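Local coordinates for protein NADH kinase POS5, mitochondrial (Saccharomyces cerevisiae, PDB 3AFO) that phosphorylates NADH and, with a twofold lower preference, NAD(+), using ATP, and so supplies the cell with the reductant NADPH, at residues D110-T115 with V131-N136; L35-P40 with V139-A144; I284-K289 with S297-S302; I202-G207 with T213-F218. All blocks are in the same frame, centred on the assembly; numbering follows the deposited sequence.

The four contacts fall into two pairs. Contacts 1 and 2, with centres about 14 Å apart, lie around the parallel sheet and touch directly where Phe-134 CD1 meets Pro-140 CD at 3.4 Å. Contacts 3 and 4 sit in the beta sandwich of the C-terminal domain with centres only about 5 Å apart; a probable hydrogen bond from Lys-300 N to His-205 O (2.7 Å) joins them. Contacts 2 and 3 are about 39 Å apart between centres, on opposite sides of the chain's centre. Contact 4 is nearest the dinucleotide: the side chain of Arg-206 lies about 4 Å from bound NADH, against about 12 Å for Val-298 and about 14 Å for Met-133.

Contact 1: residues D110-T115 with V131-N136; sequences DIVNRT and VSMFGN
The ring of Phe-134 has Val-112 CG2 over one face, while the Val-112 carbonyl oxygen and Thr-115 lie at its edge. Phe-134 CE1 comes 3.7 Å from Val-112 O, near the ring plane, and Phe-134 CZ stands 3.9 Å from Thr-115 CB, the threonine crossing the phenylalanine at about a right angle. Val-112 runs past the ring in the opposite direction, Val-112 CG1 lying 3.8 Å from Phe-134 CD1. That CG1 is anti to the backbone N (chi1 164°), which leaves Val-112 CG2 beside the same N, where it reaches Met-133 O at 3.5 Å. Ser-132 to Gly-135 form a type I beta turn, which offers Phe-134 to helix 108-114; the helix leading to it, 124-132, begins within the GGDG motif of NAD kinases. Met-133 and Ile-111 both rest on Tyr-45 of the parallel sheet. An alanine in place of Phe-134 would probably leave Val-112 and Thr-115 without their shared partner and open a gap between the 110-115 helix and the turn. Thr-115 OG1 bonds Ile-111 O at 3.0 Å, from 52° above the carbonyl plane, and Arg-114 N reaches the same oxygen from the opposite face. With the Thr-115 hydroxyl bonded inside its own segment, the two segments meet mainly through carbon atoms, two of them against backbone carbonyl oxygens, so fit of shape probably sets how they lie together.

Contact 2: residues L35-P40 with V139-A144; sequences LIWQNP and VPPVLA
Leu-35 and Pro-141 are the closest backbone neighbours, yet their CA atoms are 8.2 Å apart, so the two segments meet through side chains alone. The contact joins the two halves of the alpha/beta plus beta-sandwich architecture: strand 33-36 belongs to the large antiparallel sheet, and Pro-141 stands just ahead of strand 142-146 in the parallel sheet of the N-terminal domain. Pro-141 is what Leu-35 and Trp-37 both touch. Pro-141 CG lies 3.6 Å from Leu-35 CD1, and Pro-141 CB takes Leu-35 CD2 at 3.9 Å, so both branches of the leucine lie against the CB-CG edge of the pyrrolidine. The leucine reaches there because CG is anti to its backbone N (chi1 173°), and it crosses the proline at about a right angle. Trp-37 arrives from the direction opposite to Pro-141, Trp-37 CH2 meeting Pro-141 CG at 3.9 Å. Phe-24 of strand 23-25 packs on both Leu-35 and Pro-141, extending this buried apolar patch. Trp-37 is held at its polar end too, NE1 donating a hydrogen bond to Val-168 O. Within the segment, Leu-35 CD1 lies 4.1 Å above the indole plane of Trp-37, displaced from the ring centre toward its border.

Contact 3: residues I284-K289 with S297-S302; sequences IKIGSK and SVVKLS
Ile-286 meets two consecutive valines, Val-298 and Val-299, mainly through its CG2 methyl, and this is the tight part of the contact. The two valines form a classic beta bulge, both facing Leu-311 of the neighbouring strand 306-311, at the start of strand 299-303. Ile-286 lies in strand 282-286 in the other sheet of the C-terminal beta sandwich, so the contact spans the space between the sheets. Ile-286 CG2 lies 3.7 Å from Val-299 CG2, the two side chains meeting tip to tip, although Val-299 is modelled in two conformers and this distance holds for one of them. Val-298 comes alongside instead, sliding past Ile-286 in the opposite direction, with Val-298 CG2 3.8 Å from Ile-286 CG2. In Val-298, CG1 is anti to the carbonyl carbon (chi1 -63°), leaving CG2 between backbone N and carbonyl carbon, turned toward Ile-286. Leu-215 from strand 213-219 packs on Ile-286, and Val-313 on Val-298, so the isoleucine is shut in among aliphatic groups.

The outer side is looser. Beyond Ile-286, Gly-287 still pairs with Asn-214, while Ser-288 and Lys-289 are partly exposed, and Ser-297 just ahead of the bulge is exposed. At the subunit interface, and in the conformer given, Lys-300 forms a salt bridge with Asp-310 and a hydrogen bond to Asn-208 of the second subunit. Back among the aliphatic groups, a second, more distant touch is Ile-286 CD1 to Val-299 CG2 at 4.2 Å.

Contact 4: residues I202-G207 with T213-F218; sequences IFLHRG and TNLDIF
Leu-204 and Leu-215 face each other across the interior of the C-terminal beta sandwich and cross obliquely, Leu-204 CD1 meeting Leu-215 CD1 at 4.1 Å. Leu-204 belongs to strand 201-205 of the six-stranded sheet and Leu-215 to strand 213-219 of the opposing one, with a short connection carrying the chain from one sheet to the other. Ile-284 and Ile-286 of strand 282-286 pack on both leucines.

Nearer the connection the partners are Thr-213 and Arg-206, whose CA atoms are 5.6 Å apart. Here the threonine offers its methyl and not its hydroxyl: Thr-213 CG2 points at the start of the turn, 3.5 Å from Arg-206 N and 3.8 Å from Arg-206 CB. With chi1 at 68°, Thr-213 OG1 takes the position between backbone N and carbonyl carbon and bonds Ala-229 O. Only the root of Arg-206 rests on Thr-213; from CG to NE its chain is extended and leads away from this strand. NE forms a salt bridge with Asp-230, NH2 a hydrogen bond to Tyr-243 OH of the second subunit, and the side chain touches the bound NADH, so this contact borders both the dinucleotide pocket and the subunit interface.

The side chain of His-205 sets out from its backbone away from strand 213-219. The rotation of its imidazole is probably restrained by a bond from its own chain: Gly-207 N donates to His-205 ND1 at 2.9 Å, nearly straight at 166° and only 4° out of the ring plane.

Contact 1: residues D110-T115 with V131-N136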
# COMPACT_ATOMS: atom_id res chain seq x y z
N ASP A 110 -36.20 6.93 -28.02
CA ASP A 110 -36.51 8.11 -28.82
C ASP A 110 -35.45 9.21 -28.62
O ASP A 110 -35.02 9.84 -29.59
CB ASP A 110 -37.90 8.66 -28.47
CG ASP A 110 -39.04 7.88 -29.14
OD1 ASP A 110 -38.89 6.67 -29.42
OD2 ASP A 110 -40.09 8.50 -29.39
N ILE A 111 -35.04 9.44 -27.38
CA ILE A 111 -34.05 10.48 -27.07
C ILE A 111 -32.68 10.10 -27.64
O ILE A 111 -32.03 10.90 -28.31
CB ILE A 111 -33.95 10.75 -25.55
CG1 ILE A 111 -35.24 11.38 -25.03
CG2 ILE A 111 -32.72 11.61 -25.23
CD1 ILE A 111 -35.24 11.71 -23.55
N VAL A 112 -32.29 8.86 -27.38
CA VAL A 112 -31.00 8.32 -27.80
C VAL A 112 -30.72 8.50 -29.31
O VAL A 112 -29.61 8.87 -29.70
CB VAL A 112 -30.89 6.83 -27.36
CG1 VAL A 112 -29.78 6.11 -28.08
CG2 VAL A 112 -30.70 6.74 -25.84
N ASN A 113 -31.74 8.25 -30.12
CA ASN A 113 -31.67 8.34 -31.59
C ASN A 113 -31.49 9.73 -32.16
O ASN A 113 -31.07 9.89 -33.31
CB ASN A 113 -32.94 7.74 -32.22
CG ASN A 113 -33.09 6.27 -31.95
OD1 ASN A 113 -34.22 5.76 -31.88
ND2 ASN A 113 -31.97 5.56 -31.80
N ARG A 114 -31.83 10.74 -31.36
CA ARG A 114 -31.91 12.10 -31.87
C ARG A 114 -30.93 13.10 -31.26
O ARG A 114 -30.79 14.21 -31.75
CB ARG A 114 -33.36 12.59 -31.79
CG ARG A 114 -34.21 11.92 -32.86
CD ARG A 114 -35.66 11.89 -32.51
NE ARG A 114 -36.43 11.24 -33.56
CZ ARG A 114 -36.87 9.98 -33.51
NH1 ARG A 114 -36.61 9.22 -32.44
NH2 ARG A 114 -37.56 9.48 -34.52
N THR A 115 -30.22 12.67 -30.22
CA THR A 115 -29.25 13.54 -29.54
C THR A 115 -27.97 13.81 -30.34
O THR A 115 -27.25 12.88 -30.71
CB THR A 115 -28.90 12.95 -28.15
OG1 THR A 115 -30.09 12.90 -27.34
CG2 THR A 115 -27.87 13.81 -27.45
N VAL A 131 -24.40 9.15 -19.88
CA VAL A 131 -23.72 8.30 -20.85
C VAL A 131 -24.33 6.89 -20.88
O VAL A 131 -24.49 6.29 -21.95
CB VAL A 131 -22.20 8.27 -20.57
CG1 VAL A 131 -21.50 7.19 -21.41
CG2 VAL A 131 -21.60 9.63 -20.84
N SER A 132 -24.72 6.41 -19.70
CA SER A 132 -25.32 5.09 -19.52
C SER A 132 -26.53 4.84 -20.42
O SER A 132 -26.78 3.71 -20.84
CB SER A 132 -25.75 4.93 -18.07
OG SER A 132 -26.17 3.62 -17.84
N MET A 133 -27.29 5.91 -20.69
CA MET A 133 -28.41 5.86 -21.63
C MET A 133 -28.01 5.38 -23.01
O MET A 133 -28.79 4.69 -23.67
CB MET A 133 -29.03 7.25 -21.76
CG MET A 133 -30.36 7.43 -21.08
SD MET A 133 -31.22 8.74 -21.98
CE MET A 133 -32.85 8.65 -21.26
N PHE A 134 -26.81 5.74 -23.46
CA PHE A 134 -26.33 5.44 -24.81
C PHE A 134 -25.51 4.14 -24.88
O PHE A 134 -24.66 3.98 -25.77
CB PHE A 134 -25.51 6.61 -25.34
CG PHE A 134 -26.27 7.91 -25.41
CD1 PHE A 134 -26.99 8.24 -26.56
CD2 PHE A 134 -26.30 8.78 -24.32
CE1 PHE A 134 -27.71 9.44 -26.62
CE2 PHE A 134 -27.02 9.98 -24.38
CZ PHE A 134 -27.73 10.31 -25.54
N GLY A 135 -25.80 3.23 -23.95
CA GLY A 135 -25.08 1.96 -23.80
C GLY A 135 -24.86 1.16 -25.06
O GLY A 135 -23.71 0.94 -25.47
N ASN A 136 -25.93 0.72 -25.71
CA ASN A 136 -25.76 -0.14 -26.88
C ASN A 136 -25.56 0.61 -28.20
O ASN A 136 -25.37 -0.00 -29.25
CB ASN A 136 -26.90 -1.17 -27.00
CG ASN A 136 -28.24 -0.52 -27.30
OD1 ASN A 136 -28.51 0.60 -26.87
ND2 ASN A 136 -29.09 -1.23 -28.04

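Contact 2: residues L35-P40 with V139-A144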
# COMPACT_ATOMS: atom_id res chain seq x y z
N LEU A 35 -13.71 18.56 -32.32
CA LEU A 35 -15.12 18.27 -32.57
C LEU A 35 -15.65 19.19 -33.68
O LEU A 35 -15.86 20.38 -33.47
CB LEU A 35 -15.93 18.42 -31.28
CG LEU A 35 -17.47 18.31 -31.30
CD1 LEU A 35 -17.94 16.98 -31.83
CD2 LEU A 35 -18.05 18.54 -29.93
N ILE A 36 -15.85 18.63 -34.87
CA ILE A 36 -16.31 19.40 -36.02
C ILE A 36 -17.62 18.81 -36.50
O ILE A 36 -17.69 17.63 -36.87
CB ILE A 36 -15.22 19.48 -37.15
CG1 ILE A 36 -13.95 20.15 -36.60
CG2 ILE A 36 -15.74 20.29 -38.36
CD1 ILE A 36 -12.70 19.94 -37.43
N TRP A 37 -18.67 19.63 -36.46
CA TRP A 37 -20.00 19.20 -36.82
C TRP A 37 -20.13 19.11 -38.34
O TRP A 37 -19.95 20.12 -39.04
CB TRP A 37 -21.04 20.16 -36.23
CG TRP A 37 -20.97 20.24 -34.72
CD1 TRP A 37 -20.41 21.24 -33.97
CD2 TRP A 37 -21.46 19.27 -33.79
NE1 TRP A 37 -20.53 20.95 -32.63
CE2 TRP A 37 -21.17 19.75 -32.49
CE3 TRP A 37 -22.13 18.04 -33.93
CZ2 TRP A 37 -21.52 19.04 -31.34
CZ3 TRP A 37 -22.48 17.34 -32.79
CH2 TRP A 37 -22.17 17.84 -31.51
N GLN A 38 -20.42 17.92 -38.86
CA GLN A 38 -20.69 17.77 -40.30
C GLN A 38 -22.05 18.39 -40.65
O GLN A 38 -22.12 19.27 -41.51
CB GLN A 38 -20.57 16.32 -40.78
CG GLN A 38 -20.47 16.23 -42.31
CD GLN A 38 -20.25 14.83 -42.83
OE1 GLN A 38 -21.03 13.91 -42.55
NE2 GLN A 38 -19.19 14.66 -43.61
N ASN A 39 -23.11 17.93 -39.98
CA ASN A 39 -24.38 18.66 -39.96
C ASN A 39 -24.34 19.59 -38.75
O ASN A 39 -23.83 19.20 -37.70
CB ASN A 39 -25.60 17.73 -39.79
CG ASN A 39 -25.45 16.40 -40.52
OD1 ASN A 39 -24.66 16.26 -41.45
ND2 ASN A 39 -26.23 15.41 -40.10
N PRO A 40 -24.87 20.82 -38.88
CA PRO A 40 -24.87 21.76 -37.74
C PRO A 40 -25.50 21.18 -36.46
O PRO A 40 -26.44 20.38 -36.53
CB PRO A 40 -25.70 22.94 -38.26
CG PRO A 40 -25.49 22.90 -39.77
CD PRO A 40 -25.46 21.43 -40.09
N VAL A 139 -22.26 7.02 -28.51
CA VAL A 139 -22.41 8.11 -27.55
C VAL A 139 -22.12 9.46 -28.21
O VAL A 139 -21.06 9.66 -28.80
CB VAL A 139 -21.50 7.91 -26.29
CG1 VAL A 139 -21.89 8.88 -25.18
CG2 VAL A 139 -21.58 6.47 -25.79
N PRO A 140 -23.07 10.41 -28.12
CA PRO A 140 -22.79 11.75 -28.62
C PRO A 140 -21.71 12.41 -27.75
O PRO A 140 -21.50 11.97 -26.62
CB PRO A 140 -24.13 12.47 -28.45
CG PRO A 140 -24.84 11.72 -27.37
CD PRO A 140 -24.42 10.30 -27.54
N PRO A 141 -21.05 13.47 -28.26
CA PRO A 141 -20.10 14.24 -27.46
C PRO A 141 -20.74 14.71 -26.16
O PRO A 141 -21.95 14.96 -26.11
CB PRO A 141 -19.80 15.44 -28.36
CG PRO A 141 -20.13 14.99 -29.74
CD PRO A 141 -21.21 14.00 -29.62
N VAL A 142 -19.93 14.81 -25.10
CA VAL A 142 -20.42 15.12 -23.76
C VAL A 142 -19.85 16.45 -23.25
O VAL A 142 -18.64 16.62 -23.16
CB VAL A 142 -20.09 13.99 -22.74
CG1 VAL A 142 -20.67 14.30 -21.36
CG2 VAL A 142 -20.60 12.65 -23.25
N LEU A 143 -20.75 17.37 -22.93
CA LEU A 143 -20.38 18.68 -22.40
C LEU A 143 -20.82 18.73 -20.95
O LEU A 143 -22.01 18.70 -20.66
CB LEU A 143 -21.06 19.82 -23.19
CG LEU A 143 -20.74 21.25 -22.73
CD1 LEU A 143 -19.25 21.50 -22.63
CD2 LEU A 143 -21.42 22.34 -23.61
N ALA A 144 -19.83 18.81 -20.06
CA ALA A 144 -20.09 18.56 -18.65
C ALA A 144 -19.81 19.81 -17.80
O ALA A 144 -18.69 20.33 -17.78
CB ALA A 144 -19.25 17.37 -18.17

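Contact 3: residues I284-K289 with S297-S302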
# COMPACT_ATOMS: atom_id res chain seq x y z
N ILE A 284 -15.16 -13.71 -14.61
CA ILE A 284 -15.23 -13.90 -13.16
C ILE A 284 -16.46 -14.73 -12.77
O ILE A 284 -17.59 -14.34 -13.05
CB ILE A 284 -15.18 -12.54 -12.39
CG1 ILE A 284 -13.91 -11.76 -12.76
CG2 ILE A 284 -15.28 -12.79 -10.87
CD1 ILE A 284 -13.77 -10.39 -12.06
N LYS A 285 -16.22 -15.89 -12.18
CA LYS A 285 -17.27 -16.78 -11.72
C LYS A 285 -17.42 -16.70 -10.20
O LYS A 285 -16.42 -16.72 -9.47
CB LYS A 285 -16.97 -18.21 -12.15
CG LYS A 285 -18.11 -19.20 -11.94
CD LYS A 285 -17.72 -20.56 -12.54
CE LYS A 285 -18.87 -21.57 -12.45
NZ LYS A 285 -18.41 -22.92 -12.91
N ILE A 286 -18.67 -16.58 -9.74
CA ILE A 286 -18.98 -16.54 -8.32
C ILE A 286 -18.87 -17.95 -7.75
O ILE A 286 -19.64 -18.84 -8.13
CB ILE A 286 -20.42 -15.97 -8.07
CG1 ILE A 286 -20.67 -14.68 -8.86
CG2 ILE A 286 -20.69 -15.80 -6.58
CD1 ILE A 286 -19.66 -13.52 -8.60
N GLY A 287 -17.89 -18.15 -6.87
CA GLY A 287 -17.68 -19.45 -6.23
C GLY A 287 -18.14 -19.46 -4.78
O GLY A 287 -18.84 -18.55 -4.34
N SER A 288 -17.76 -20.50 -4.06
CA SER A 288 -18.02 -20.59 -2.62
C SER A 288 -16.97 -21.51 -2.02
O SER A 288 -16.22 -22.16 -2.75
CB SER A 288 -19.43 -21.13 -2.36
OG SER A 288 -19.57 -22.44 -2.88
N LYS A 289 -16.91 -21.57 -0.69
CA LYS A 289 -16.09 -22.56 0.01
C LYS A 289 -16.92 -23.79 0.38
O LYS A 289 -18.14 -23.67 0.58
CB LYS A 289 -15.39 -21.96 1.25
CG LYS A 289 -15.91 -20.59 1.69
CD LYS A 289 -17.21 -20.69 2.49
CE LYS A 289 -18.11 -19.50 2.19
NZ LYS A 289 -18.77 -19.61 0.85
N SER A 297 -27.67 -14.56 -3.52
CA SER A 297 -27.45 -13.14 -3.19
C SER A 297 -26.14 -12.91 -2.44
O SER A 297 -26.04 -12.00 -1.61
CB SER A 297 -28.63 -12.58 -2.36
OG SER A 297 -29.83 -12.60 -3.11
N VAL A 298 -25.14 -13.73 -2.73
CA VAL A 298 -23.88 -13.67 -2.00
C VAL A 298 -22.99 -12.50 -2.46
O VAL A 298 -22.09 -12.07 -1.72
CB VAL A 298 -23.11 -15.02 -2.02
CG1 VAL A 298 -23.92 -16.09 -1.30
CG2 VAL A 298 -22.76 -15.47 -3.46
N VAL A 299 -23.28 -11.99 -3.66
CA VAL A 299 -22.51 -10.89 -4.26
C VAL A 299 -23.40 -9.91 -5.02
O VAL A 299 -24.32 -10.32 -5.72
CB VAL A 299 -21.45 -11.41 -5.25
CG1 VAL A 299 -20.45 -10.31 -5.55
CG2 VAL A 299 -20.74 -12.64 -4.69
N LYS A 300 -23.11 -8.62 -4.88
CA LYS A 300 -23.81 -7.61 -5.64
C LYS A 300 -22.98 -7.22 -6.86
O LYS A 300 -21.76 -7.13 -6.76
CB LYS A 300 -24.11 -6.38 -4.78
CG LYS A 300 -25.19 -5.46 -5.36
CD LYS A 300 -25.44 -4.22 -4.50
CE LYS A 300 -26.01 -4.57 -3.13
NZ LYS A 300 -27.34 -5.25 -3.19
N LEU A 301 -23.64 -7.01 -8.00
CA LEU A 301 -22.98 -6.50 -9.18
C LEU A 301 -23.39 -5.04 -9.41
O LEU A 301 -24.60 -4.73 -9.48
CB LEU A 301 -23.34 -7.35 -10.41
CG LEU A 301 -22.90 -6.81 -11.77
CD1 LEU A 301 -21.38 -6.81 -11.95
CD2 LEU A 301 -23.57 -7.60 -12.90
N SER A 302 -22.40 -4.16 -9.53
CA SER A 302 -22.66 -2.78 -9.89
C SER A 302 -21.87 -2.35 -11.12
O SER A 302 -20.75 -2.82 -11.35
CB SER A 302 -22.37 -1.84 -8.72
OG SER A 302 -23.06 -2.26 -7.55

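Contact 4: residues I202-G207 with T213-F218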
# COMPACT_ATOMS: atom_id res chain seq x y z
N ILE A 202 -16.82 -1.80 -13.37
CA ILE A 202 -17.71 -2.90 -13.09
C ILE A 202 -17.17 -3.52 -11.81
O ILE A 202 -15.97 -3.83 -11.72
CB ILE A 202 -17.68 -3.93 -14.23
CG1 ILE A 202 -18.22 -3.28 -15.51
CG2 ILE A 202 -18.48 -5.21 -13.84
CD1 ILE A 202 -17.49 -3.68 -16.79
N PHE A 203 -18.03 -3.69 -10.81
CA PHE A 203 -17.56 -4.30 -9.56
C PHE A 203 -18.51 -5.27 -8.89
O PHE A 203 -19.72 -5.19 -9.07
CB PHE A 203 -16.98 -3.27 -8.55
CG PHE A 203 -17.95 -2.23 -8.08
CD1 PHE A 203 -18.73 -2.44 -6.94
CD2 PHE A 203 -18.04 -1.01 -8.72
CE1 PHE A 203 -19.61 -1.46 -6.49
CE2 PHE A 203 -18.92 -0.01 -8.26
CZ PHE A 203 -19.70 -0.24 -7.15
N LEU A 204 -17.90 -6.21 -8.18
CA LEU A 204 -18.59 -7.21 -7.40
C LEU A 204 -18.28 -6.92 -5.94
O LEU A 204 -17.15 -6.56 -5.60
CB LEU A 204 -18.10 -8.61 -7.78
CG LEU A 204 -18.43 -9.04 -9.21
CD1 LEU A 204 -17.63 -10.27 -9.61
CD2 LEU A 204 -19.94 -9.32 -9.35
N HIS A 205 -19.28 -7.04 -5.07
CA HIS A 205 -19.10 -6.71 -3.66
C HIS A 205 -20.04 -7.54 -2.80
O HIS A 205 -21.16 -7.82 -3.21
CB HIS A 205 -19.33 -5.22 -3.43
CG HIS A 205 -18.69 -4.71 -2.17
ND1 HIS A 205 -19.22 -4.95 -0.92
CD2 HIS A 205 -17.56 -3.99 -1.98
CE1 HIS A 205 -18.44 -4.40 -0.01
NE2 HIS A 205 -17.43 -3.81 -0.62
N ARG A 206 -19.58 -7.93 -1.61
CA ARG A 206 -20.38 -8.69 -0.65
C ARG A 206 -21.63 -7.92 -0.21
O ARG A 206 -22.62 -8.52 0.17
CB ARG A 206 -19.54 -9.11 0.56
CG ARG A 206 -19.02 -7.95 1.41
CD ARG A 206 -18.29 -8.44 2.66
NE ARG A 206 -17.82 -7.32 3.49
CZ ARG A 206 -18.57 -6.67 4.38
NH1 ARG A 206 -19.83 -7.03 4.60
NH2 ARG A 206 -18.05 -5.66 5.07
N GLY A 207 -21.55 -6.59 -0.27
CA GLY A 207 -22.69 -5.70 0.01
C GLY A 207 -23.31 -5.94 1.38
O GLY A 207 -22.64 -5.80 2.40
N THR A 213 -16.94 -12.62 -0.39
CA THR A 213 -17.17 -13.20 -1.71
C THR A 213 -16.01 -14.15 -2.01
O THR A 213 -14.91 -13.95 -1.51
CB THR A 213 -17.21 -12.11 -2.82
OG1 THR A 213 -15.91 -11.53 -2.97
CG2 THR A 213 -18.21 -11.00 -2.48
N ASN A 214 -16.27 -15.18 -2.81
CA ASN A 214 -15.23 -16.07 -3.28
C ASN A 214 -15.33 -16.06 -4.79
O ASN A 214 -16.31 -16.55 -5.35
CB ASN A 214 -15.44 -17.49 -2.75
CG ASN A 214 -15.41 -17.56 -1.23
OD1 ASN A 214 -14.34 -17.55 -0.61
ND2 ASN A 214 -16.58 -17.63 -0.61
N LEU A 215 -14.33 -15.48 -5.46
CA LEU A 215 -14.39 -15.21 -6.89
C LEU A 215 -13.23 -15.83 -7.66
O LEU A 215 -12.06 -15.65 -7.29
CB LEU A 215 -14.38 -13.71 -7.16
CG LEU A 215 -15.30 -12.80 -6.35
CD1 LEU A 215 -14.97 -11.36 -6.74
CD2 LEU A 215 -16.77 -13.12 -6.61
N ASP A 216 -13.57 -16.56 -8.72
CA ASP A 216 -12.57 -17.18 -9.57
C ASP A 216 -12.40 -16.36 -10.83
O ASP A 216 -13.36 -16.15 -11.59
CB ASP A 216 -12.97 -18.63 -9.90
CG ASP A 216 -13.01 -19.50 -8.66
OD1 ASP A 216 -12.02 -19.53 -7.91
OD2 ASP A 216 -14.05 -20.15 -8.43
N ILE A 217 -11.17 -15.91 -11.05
CA ILE A 217 -10.85 -14.95 -12.09
C ILE A 217 -10.05 -15.63 -13.20
O ILE A 217 -9.04 -16.30 -12.93
CB ILE A 217 -10.05 -13.75 -11.52
CG1 ILE A 217 -10.87 -13.02 -10.45
CG2 ILE A 217 -9.67 -12.79 -12.65
CD1 ILE A 217 -10.08 -12.05 -9.58
N PHE A 218 -10.51 -15.45 -14.44
CA PHE A 218 -9.84 -16.03 -15.60
C PHE A 218 -9.51 -14.92 -16.57
O PHE A 218 -10.35 -14.06 -16.85
CB PHE A 218 -10.74 -17.08 -16.29
CG PHE A 218 -11.19 -18.22 -15.38
CD1 PHE A 218 -10.59 -19.48 -15.47
CD2 PHE A 218 -12.22 -18.03 -14.47
CE1 PHE A 218 -10.99 -20.53 -14.64
CE2 PHE A 218 -12.65 -19.08 -13.63
CZ PHE A 218 -12.03 -20.33 -13.71